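Local coordinates for protein putative modulator of DNA gyrase (Bacteroides thetaiotaomicron, PDB 1VPB) that is a putative modulator of DNA gyrase of the PmbA/TldD (peptidase U62) family and probably acts as a metallopeptidase, at residues M13-M26 and F172-E184. Numbering follows the deposited sequence.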
loop_
_atom_site.group_PDB
_atom_site.type_symbol
_atom_site.label_atom_id
_atom_site.label_comp_id
_atom_site.label_asym_id
_atom_site.label_seq_id
_atom_site.Cartn_x
_atom_site.Cartn_y
_atom_site.Cartn_z
ATOM N N MET A 13 -9.803 27.751 -0.661
ATOM C CA MET A 13 -10.080 27.775 0.798
ATOM C C MET A 13 -11.207 26.812 1.207
ATOM O O MET A 13 -11.893 26.194 0.379
ATOM C CB MET A 13 -10.416 29.204 1.251
ATOM C CG MET A 13 -11.440 29.923 0.352
ATOM S SD MET A 13 -12.246 31.293 1.198
ATOM C CE MET A 13 -10.953 31.961 2.262
ATOM N N ILE A 14 -11.362 26.650 2.511
ATOM C CA ILE A 14 -12.587 26.014 3.006
ATOM C C ILE A 14 -13.573 27.167 3.206
ATOM O O ILE A 14 -13.301 28.123 3.945
ATOM C CB ILE A 14 -12.292 25.085 4.235
ATOM C CG1 ILE A 14 -12.069 23.650 3.692
ATOM C CG2 ILE A 14 -13.440 25.077 5.244
ATOM C CD1 ILE A 14 -11.451 22.624 4.643
ATOM N N THR A 15 -14.703 27.072 2.514
ATOM C CA THR A 15 -15.663 28.202 2.449
ATOM C C THR A 15 -16.609 28.216 3.626
ATOM O O THR A 15 -16.700 27.243 4.377
ATOM C CB THR A 15 -16.517 28.149 1.182
ATOM O OG1 THR A 15 -17.357 26.987 1.187
ATOM C CG2 THR A 15 -15.666 27.967 -0.055
ATOM N N ASP A 16 -17.343 29.305 3.755
ATOM C CA ASP A 16 -18.344 29.412 4.790
ATOM C C ASP A 16 -19.423 28.355 4.550
ATOM O O ASP A 16 -19.907 27.756 5.518
ATOM C CB ASP A 16 -18.970 30.794 4.809
ATOM C CG ASP A 16 -18.007 31.851 5.281
ATOM O OD1 ASP A 16 -16.903 31.473 5.773
ATOM O OD2 ASP A 16 -18.294 33.071 5.223
ATOM N N GLU A 17 -19.745 28.114 3.287
ATOM C CA GLU A 17 -20.715 27.081 2.952
ATOM C C GLU A 17 -20.192 25.694 3.396
ATOM O O GLU A 17 -20.949 24.921 3.976
ATOM C CB GLU A 17 -21.037 27.068 1.453
ATOM C CG GLU A 17 -22.343 26.379 1.081
ATOM N N ASN A 18 -18.931 25.385 3.086
ATOM C CA ASN A 18 -18.285 24.133 3.551
ATOM C C ASN A 18 -18.409 24.017 5.080
ATOM O O ASN A 18 -18.750 22.943 5.629
ATOM C CB ASN A 18 -16.780 24.149 3.239
ATOM C CG ASN A 18 -16.452 24.082 1.749
ATOM O OD1 ASN A 18 -15.361 24.528 1.350
ATOM N ND2 ASN A 18 -17.346 23.503 0.938
ATOM N N LYS A 19 -18.070 25.092 5.796
ATOM C CA LYS A 19 -18.135 25.045 7.250
ATOM C C LYS A 19 -19.567 24.799 7.739
ATOM O O LYS A 19 -19.791 24.058 8.661
ATOM C CB LYS A 19 -17.540 26.290 7.897
ATOM C CG LYS A 19 -16.036 26.405 7.628
ATOM C CD LYS A 19 -15.469 27.688 8.225
ATOM C CE LYS A 19 -14.000 27.808 7.898
ATOM N NZ LYS A 19 -13.401 29.030 8.535
ATOM N N LYS A 20 -20.528 25.450 7.100
ATOM C CA LYS A 20 -21.918 25.239 7.475
ATOM C C LYS A 20 -22.312 23.781 7.248
ATOM O O LYS A 20 -23.081 23.237 8.041
ATOM C CB LYS A 20 -22.824 26.171 6.679
ATOM C CG LYS A 20 -22.855 27.548 7.300
ATOM N N LEU A 21 -21.746 23.145 6.218
ATOM C CA LEU A 21 -22.098 21.739 5.946
ATOM C C LEU A 21 -21.536 20.857 7.059
ATOM O O LEU A 21 -22.236 19.967 7.591
ATOM C CB LEU A 21 -21.567 21.293 4.604
ATOM C CG LEU A 21 -21.658 19.767 4.326
ATOM C CD1 LEU A 21 -23.102 19.402 4.245
ATOM C CD2 LEU A 21 -20.918 19.415 3.071
ATOM N N ALA A 22 -20.311 21.147 7.483
ATOM C CA ALA A 22 -19.723 20.382 8.608
ATOM C C ALA A 22 -20.482 20.591 9.895
ATOM O O ALA A 22 -20.703 19.641 10.659
ATOM C CB ALA A 22 -18.290 20.730 8.797
ATOM N N GLN A 23 -20.946 21.821 10.137
ATOM C CA GLN A 23 -21.658 22.156 11.338
ATOM C C GLN A 23 -23.030 21.469 11.313
ATOM O O GLN A 23 -23.503 20.998 12.350
ATOM C CB GLN A 23 -21.802 23.688 11.454
ATOM C CG GLN A 23 -20.495 24.410 11.852
ATOM C CD GLN A 23 -20.509 25.904 11.442
ATOM O OE1 GLN A 23 -21.595 26.488 11.204
ATOM N NE2 GLN A 23 -19.316 26.494 11.323
ATOM N N TRP A 24 -23.636 21.409 10.136
ATOM C CA TRP A 24 -24.937 20.734 9.954
ATOM C C TRP A 24 -24.778 19.235 10.267
ATOM O O TRP A 24 -25.570 18.677 11.033
ATOM C CB TRP A 24 -25.437 20.928 8.543
ATOM C CG TRP A 24 -26.617 20.034 8.271
ATOM C CD1 TRP A 24 -27.925 20.318 8.499
ATOM C CD2 TRP A 24 -26.572 18.684 7.796
ATOM N NE1 TRP A 24 -28.707 19.232 8.187
ATOM C CE2 TRP A 24 -27.901 18.222 7.725
ATOM C CE3 TRP A 24 -25.545 17.843 7.363
ATOM C CZ2 TRP A 24 -28.223 16.935 7.294
ATOM C CZ3 TRP A 24 -25.863 16.574 6.924
ATOM C CH2 TRP A 24 -27.194 16.125 6.902
ATOM N N ALA A 25 -23.689 18.634 9.793
ATOM C CA ALA A 25 -23.438 17.203 10.015
ATOM C C ALA A 25 -23.229 16.908 11.483
ATOM O O ALA A 25 -23.747 15.909 11.982
ATOM C CB ALA A 25 -22.270 16.694 9.182
ATOM N N MET A 26 -22.474 17.777 12.185
ATOM C CA MET A 26 -22.287 17.629 13.629
ATOM C C MET A 26 -23.647 17.636 14.337
ATOM O O MET A 26 -23.973 16.786 15.178
ATOM C CB MET A 26 -21.393 18.763 14.144
ATOM C CG MET A 26 -21.299 18.819 15.614
ATOM S SD MET A 26 -20.442 17.400 16.306
ATOM C CE MET A 26 -18.806 18.024 16.036
ATOM N N PHE A 172 -6.484 20.993 2.866
ATOM C CA PHE A 172 -7.302 21.782 3.792
ATOM C C PHE A 172 -8.068 20.869 4.713
ATOM O O PHE A 172 -8.533 19.798 4.295
ATOM C CB PHE A 172 -8.339 22.600 3.055
ATOM C CG PHE A 172 -7.751 23.558 2.011
ATOM C CD1 PHE A 172 -7.492 23.131 0.727
ATOM C CD2 PHE A 172 -7.467 24.886 2.336
ATOM C CE1 PHE A 172 -6.940 23.994 -0.225
ATOM C CE2 PHE A 172 -6.893 25.740 1.375
ATOM C CZ PHE A 172 -6.637 25.271 0.128
ATOM N N ALA A 173 -8.221 21.298 5.942
ATOM C CA ALA A 173 -9.007 20.519 6.943
ATOM C C ALA A 173 -9.711 21.445 7.846
ATOM O O ALA A 173 -9.113 22.424 8.313
ATOM C CB ALA A 173 -8.115 19.633 7.736
ATOM N N TYR A 174 -10.990 21.139 8.117
ATOM C CA TYR A 174 -11.798 21.839 9.091
ATOM C C TYR A 174 -12.322 20.806 10.059
ATOM O O TYR A 174 -12.975 19.851 9.593
ATOM C CB TYR A 174 -12.937 22.541 8.399
ATOM C CG TYR A 174 -13.877 23.296 9.275
ATOM C CD1 TYR A 174 -13.483 24.446 9.959
ATOM C CD2 TYR A 174 -15.207 22.924 9.390
ATOM C CE1 TYR A 174 -14.369 25.167 10.772
ATOM C CE2 TYR A 174 -16.114 23.644 10.164
ATOM C CZ TYR A 174 -15.705 24.802 10.846
ATOM O OH TYR A 174 -16.611 25.521 11.637
ATOM N N ARG A 175 -12.131 21.061 11.345
ATOM C CA ARG A 175 -12.377 20.056 12.376
ATOM C C ARG A 175 -13.362 20.650 13.369
ATOM O O ARG A 175 -13.274 21.842 13.716
ATOM C CB ARG A 175 -11.037 19.709 13.016
ATOM C CG ARG A 175 -11.108 18.894 14.272
ATOM C CD ARG A 175 -10.082 17.738 14.392
ATOM N NE ARG A 175 -10.599 16.542 13.760
ATOM C CZ ARG A 175 -11.744 15.961 14.080
ATOM N NH1 ARG A 175 -12.465 16.415 15.084
ATOM N NH2 ARG A 175 -12.158 14.892 13.420
ATOM N N LEU A 176 -14.317 19.818 13.826
ATOM C CA LEU A 176 -15.243 20.163 14.862
ATOM C C LEU A 176 -15.337 19.000 15.845
ATOM O O LEU A 176 -15.334 17.835 15.407
ATOM C CB LEU A 176 -16.641 20.363 14.261
ATOM C CG LEU A 176 -16.869 21.515 13.301
ATOM C CD1 LEU A 176 -18.304 21.446 12.696
ATOM C CD2 LEU A 176 -16.615 22.822 13.978
ATOM N N ILE A 177 -15.387 19.305 17.125
ATOM C CA ILE A 177 -15.592 18.308 18.177
ATOM C C ILE A 177 -16.693 18.817 19.058
ATOM O O ILE A 177 -16.706 19.983 19.415
ATOM C CB ILE A 177 -14.317 17.984 18.941
ATOM C CG1 ILE A 177 -13.176 17.624 17.973
ATOM C CG2 ILE A 177 -14.541 16.895 19.953
ATOM C CD1 ILE A 177 -11.858 17.378 18.718
ATOM N N SER A 178 -17.668 17.959 19.416
ATOM C CA SER A 178 -18.884 18.447 20.050
ATOM C C SER A 178 -18.806 19.066 21.454
ATOM O O SER A 178 -19.819 19.596 21.937
ATOM C CB SER A 178 -19.908 17.277 20.104
ATOM O OG SER A 178 -19.411 16.173 20.784
ATOM N N ASN A 179 -17.700 18.889 22.149
ATOM C CA ASN A 179 -17.488 19.516 23.453
ATOM C C ASN A 179 -16.646 20.818 23.325
ATOM O O ASN A 179 -16.070 21.257 24.334
ATOM C CB ASN A 179 -16.909 18.566 24.467
ATOM C CG ASN A 179 -15.482 18.157 24.158
ATOM O OD1 ASN A 179 -15.051 18.366 23.020
ATOM N ND2 ASN A 179 -14.762 17.641 25.181
ATOM N N GLY A 180 -16.643 21.400 22.152
ATOM C CA GLY A 180 -16.244 22.803 22.001
ATOM C C GLY A 180 -14.893 23.004 21.339
ATOM O O GLY A 180 -14.114 23.882 21.711
ATOM N N PHE A 181 -14.631 22.250 20.300
ATOM C CA PHE A 181 -13.465 22.501 19.454
ATOM C C PHE A 181 -13.847 22.862 18.022
ATOM O O PHE A 181 -14.719 22.222 17.421
ATOM C CB PHE A 181 -12.510 21.336 19.441
ATOM C CG PHE A 181 -11.230 21.644 18.660
ATOM C CD1 PHE A 181 -10.316 22.572 19.187
ATOM C CD2 PHE A 181 -10.993 21.117 17.434
ATOM C CE1 PHE A 181 -9.162 22.903 18.446
ATOM C CE2 PHE A 181 -9.845 21.436 16.672
ATOM C CZ PHE A 181 -8.949 22.375 17.182
ATOM N N GLU A 182 -13.200 23.911 17.458
ATOM C CA GLU A 182 -13.266 24.215 16.071
ATOM C C GLU A 182 -11.853 24.602 15.617
ATOM O O GLU A 182 -11.199 25.458 16.268
ATOM C CB GLU A 182 -14.243 25.398 15.823
ATOM C CG GLU A 182 -14.291 25.866 14.402
ATOM C CD GLU A 182 -15.086 27.134 14.208
ATOM O OE1 GLU A 182 -15.034 27.969 15.147
ATOM O OE2 GLU A 182 -15.706 27.283 13.133
ATOM N N GLY A 183 -11.380 23.977 14.572
ATOM C CA GLY A 183 -10.024 24.243 14.067
ATOM C C GLY A 183 -9.884 24.075 12.601
ATOM O O GLY A 183 -10.635 23.349 11.973
ATOM N N GLU A 184 -8.897 24.757 12.008
ATOM C CA GLU A 184 -8.685 24.576 10.599
ATOM C C GLU A 184 -7.222 24.717 10.252
ATOM O O GLU A 184 -6.453 25.388 10.979
ATOM C CB GLU A 184 -9.521 25.467 9.743
ATOM C CG GLU A 184 -9.253 26.906 9.762
ATOM C CD GLU A 184 -10.175 27.624 8.760
ATOM O OE1 GLU A 184 -10.239 27.289 7.551
ATOM O OE2 GLU A 184 -10.853 28.491 9.243
HETATM O O HOH W 1 -11.323 28.895 5.666
HETATM O O HOH W 2 -14.065 29.421 11.028
#
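Lys19 lies across Tyr174 where helix 16-31 packs on a long six-stranded antiparallel sheet, over the beta hairpin of strands 159-177 and 181-198. Followed outward, Lys19 CB touches Tyr174 CE2 and CZ, and CG sits above the ring centre in a CH-pi contact, 3.6 Å from the Tyr174 centroid and 11° off the normal. CD then passes over CE1, CE nears the Glu184 carboxylate, and NZ closes a salt bridge with Glu184 OE2 at 2.7 Å, on the syn side but tilted out of the carboxylate plane. Its outer torsions are all near 180°, and the straight chain carries the ammonium past the ring to the neighbouring strand; it also donates to a water. Ala22 CB meets the same ring at its edge, near CD2. The phenol oxygen is gripped twice: Gln23 NE2 donates to Tyr174 OH (2.9 Å, 160°), while Tyr174 OH gives a very short bond of 2.5 Å to Glu182 OE2, in the ring plane. These bonds hold the phenol oxygen in place, while Lys19 over a face and Ala22 at the edge limit how the ring can turn. Toward the helix start, Ile14 CD1 presses on Phe172 CB (3.5 Å), and a capping box of Thr15 and Asn18 opens the first turn. At the other end Leu176 CD1 nestles against Ala22 and Gln23. Met26 folds back on itself, bringing CE to 3.6 Å from Leu176 CB, with SD beside Ser178 CB.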